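Local coordinates for protein HIRA (Homo sapiens, PDB 5YJE), which works with ASF1A as a histone chaperone in replication-independent chromatin assembly and is needed for the periodic repression of histone gene transcription, at residues R48-Q53 with S94-A99. Sequence-based numbering, arbitrary orientation.
Sequences RAFTLQ and SRILTA
Phe50 drives its ring from strand 49-53 into the bulged backbone of strand 96-99, a worked example of how two stacked beta sheets meet without sharing a backbone hydrogen bond, side chains of one packing on the backbone and side chains of the other. The axes of strands 49-53 and 96-99 approach to 8.5 Å and run nearly parallel, at 10°, yet each strand pairs within its own antiparallel sheet, Phe50 with Val64 and Leu97 with Ala109. The tight part is the far end of the ring. Chi1 of 70° puts CG of Phe50 between the backbone N and the carbonyl carbon. CE2 of the ring comes 3.5 Å from Ile96 O, which lies beside the rim, roughly in the ring plane. Leu97 O sits obliquely, 3.8 Å from Phe50 CE2. Phe50 CZ touches the CA of Thr98 at 4.0 Å and the CG2 branch of Ile96 at 4.1 Å. A classic beta bulge sets Leu97 and Thr98 together opposite Ala109, and this kinked backbone is what the ring meets. Beside it, Leu52 brings its CD2 methyl to 4.3 Å from Ala99 CB. Ile96 and Ala99 are buried, and both also touch Val108 of strand 105-110, while Val64 and Ile62 of strand 60-71 back them from the other sheet. The looser side is the outer face of strand 49-53, where Ala49, Thr51 and Gln53 are exposed. Four-stranded antiparallel sheets following one another and packed face to face are probably arranged as in beta-propeller blades. The chemistry implies a mainly apolar interface, in which the aromatic C-H edge probably gives the Ile96 carbonyl a weakly favourable electrostatic neighbour.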
ATOM      1  N   ARG B  48      19.223  -3.762 -34.217  1.00 53.09           N
ATOM      2  CA  ARG B  48      19.676  -2.450 -34.673  1.00 55.57           C
ATOM      3  C   ARG B  48      18.491  -1.520 -34.896  1.00 52.52           C
ATOM      4  O   ARG B  48      18.525  -0.348 -34.507  1.00 54.19           O
ATOM      5  CB  ARG B  48      20.510  -2.577 -35.957  1.00 52.02           C
ATOM      6  N   ALA B  49      17.431  -2.029 -35.509  1.00 48.69           N
ATOM      7  CA  ALA B  49      16.242  -1.239 -35.761  1.00 46.14           C
ATOM      8  C   ALA B  49      15.044  -2.163 -35.690  1.00 49.22           C
ATOM      9  O   ALA B  49      15.171  -3.375 -35.867  1.00 56.79           O
ATOM     10  CB  ALA B  49      16.295  -0.545 -37.124  1.00 44.95           C
ATOM     11  N   PHE B  50      13.891  -1.584 -35.374  1.00 47.53           N
ATOM     12  CA  PHE B  50      12.613  -2.266 -35.483  1.00 42.42           C
ATOM     13  C   PHE B  50      11.534  -1.198 -35.483  1.00 47.96           C
ATOM     14  O   PHE B  50      11.735  -0.083 -34.989  1.00 49.69           O
ATOM     15  CB  PHE B  50      12.392  -3.307 -34.360  1.00 48.59           C
ATOM     16  CG  PHE B  50      12.175  -2.722 -32.963  1.00 46.90           C
ATOM     17  CD1 PHE B  50      10.915  -2.285 -32.558  1.00 43.26           C
ATOM     18  CD2 PHE B  50      13.222  -2.672 -32.044  1.00 46.24           C
ATOM     19  CE1 PHE B  50      10.698  -1.766 -31.279  1.00 43.74           C
ATOM     20  CE2 PHE B  50      13.028  -2.151 -30.745  1.00 47.79           C
ATOM     21  CZ  PHE B  50      11.758  -1.699 -30.357  1.00 46.34           C
ATOM     22  N   THR B  51      10.397  -1.533 -36.074  1.00 52.18           N
ATOM     23  CA  THR B  51       9.216  -0.693 -36.004  1.00 52.21           C
ATOM     24  C   THR B  51       8.057  -1.545 -35.500  1.00 57.54           C
ATOM     25  O   THR B  51       8.056  -2.773 -35.627  1.00 58.28           O
ATOM     26  CB  THR B  51       8.875  -0.042 -37.361  1.00 54.20           C
ATOM     27  OG1 THR B  51       7.905  -0.836 -38.048  1.00 61.36           O
ATOM     28  CG2 THR B  51      10.105   0.076 -38.234  1.00 45.77           C
ATOM     29  N   LEU B  52       7.062  -0.884 -34.925  1.00 55.94           N
ATOM     30  CA  LEU B  52       6.016  -1.609 -34.225  1.00 52.45           C
ATOM     31  C   LEU B  52       4.733  -0.800 -34.274  1.00 59.09           C
ATOM     32  O   LEU B  52       4.712   0.353 -33.834  1.00 57.46           O
ATOM     33  CB  LEU B  52       6.450  -1.867 -32.790  1.00 53.82           C
ATOM     34  CG  LEU B  52       5.390  -2.255 -31.774  1.00 58.30           C
ATOM     35  CD1 LEU B  52       4.758  -3.558 -32.179  1.00 54.74           C
ATOM     36  CD2 LEU B  52       6.049  -2.371 -30.402  1.00 47.88           C
ATOM     37  N   GLN B  53       3.667  -1.391 -34.811  1.00 66.38           N
ATOM     38  CA  GLN B  53       2.363  -0.738 -34.782  1.00 68.26           C
ATOM     39  C   GLN B  53       1.818  -0.850 -33.367  1.00 67.60           C
ATOM     40  O   GLN B  53       1.491  -1.945 -32.908  1.00 77.87           O
ATOM     41  CB  GLN B  53       1.409  -1.357 -35.797  1.00 62.52           C
ATOM     42  CG  GLN B  53      -0.009  -0.792 -35.709  1.00 72.06           C
ATOM     43  N   SER B  94      20.326   4.314 -23.838  1.00 40.64           N
ATOM     44  CA  SER B  94      20.568   2.877 -23.900  1.00 44.80           C
ATOM     45  C   SER B  94      19.683   2.264 -24.976  1.00 44.70           C
ATOM     46  O   SER B  94      18.711   2.873 -25.434  1.00 45.26           O
ATOM     47  CB  SER B  94      20.342   2.173 -22.545  1.00 43.13           C
ATOM     48  OG  SER B  94      19.092   2.507 -22.003  1.00 48.37           O
ATOM     49  N   ARG B  95      20.048   1.053 -25.395  1.00 45.65           N
ATOM     50  CA  ARG B  95      19.301   0.382 -26.457  1.00 46.11           C
ATOM     51  C   ARG B  95      17.864   0.092 -26.029  1.00 42.13           C
ATOM     52  O   ARG B  95      17.613  -0.411 -24.931  1.00 41.29           O
ATOM     53  CB  ARG B  95      20.003  -0.913 -26.861  1.00 49.83           C
ATOM     54  CG  ARG B  95      21.462  -0.703 -27.178  1.00 58.58           C
ATOM     55  CD  ARG B  95      21.899  -1.401 -28.458  1.00 61.64           C
ATOM     56  NE  ARG B  95      22.055  -2.850 -28.340  1.00 66.31           N
ATOM     57  CZ  ARG B  95      22.985  -3.445 -27.601  1.00 64.90           C
ATOM     58  NH1 ARG B  95      23.071  -4.769 -27.577  1.00 66.81           N
ATOM     59  NH2 ARG B  95      23.816  -2.718 -26.866  1.00 68.22           N
ATOM     60  N   ILE B  96      16.924   0.427 -26.901  1.00 38.97           N
ATOM     61  CA  ILE B  96      15.518   0.100 -26.698  1.00 42.37           C
ATOM     62  C   ILE B  96      15.263  -1.341 -27.138  1.00 42.93           C
ATOM     63  O   ILE B  96      15.535  -1.710 -28.287  1.00 43.77           O
ATOM     64  CB  ILE B  96      14.614   1.082 -27.454  1.00 37.92           C
ATOM     65  CG1 ILE B  96      14.865   2.502 -26.934  1.00 40.99           C
ATOM     66  CG2 ILE B  96      13.138   0.679 -27.291  1.00 38.93           C
ATOM     67  CD1 ILE B  96      14.427   3.610 -27.877  1.00 41.15           C
ATOM     68  N   LEU B  97      14.740  -2.155 -26.215  1.00 42.58           N
ATOM     69  CA  LEU B  97      14.437  -3.566 -26.429  1.00 38.02           C
ATOM     70  C   LEU B  97      13.004  -3.776 -26.893  1.00 39.37           C
ATOM     71  O   LEU B  97      12.764  -4.537 -27.837  1.00 41.38           O
ATOM     72  CB  LEU B  97      14.689  -4.360 -25.148  1.00 42.14           C
ATOM     73  CG  LEU B  97      16.142  -4.475 -24.713  1.00 44.96           C
ATOM     74  CD1 LEU B  97      16.297  -5.186 -23.334  1.00 34.03           C
ATOM     75  CD2 LEU B  97      16.929  -5.195 -25.827  1.00 41.11           C
ATOM     76  N   THR B  98      12.031  -3.121 -26.258  1.00 38.66           N
ATOM     77  CA  THR B  98      10.672  -3.236 -26.780  1.00 35.40           C
ATOM     78  C   THR B  98       9.936  -1.949 -26.466  1.00 37.17           C
ATOM     79  O   THR B  98      10.471  -1.049 -25.821  1.00 38.64           O
ATOM     80  CB  THR B  98       9.920  -4.483 -26.231  1.00 41.55           C
ATOM     81  OG1 THR B  98       8.617  -4.554 -26.818  1.00 40.98           O
ATOM     82  CG2 THR B  98       9.723  -4.451 -24.701  1.00 35.39           C
ATOM     83  N   ALA B  99       8.685  -1.876 -26.904  1.00 38.92           N
ATOM     84  CA  ALA B  99       7.930  -0.642 -26.771  1.00 42.26           C
ATOM     85  C   ALA B  99       6.443  -0.958 -26.806  1.00 39.64           C
ATOM     86  O   ALA B  99       6.027  -2.005 -27.299  1.00 42.93           O
ATOM     87  CB  ALA B  99       8.311   0.354 -27.877  1.00 37.02           C
TER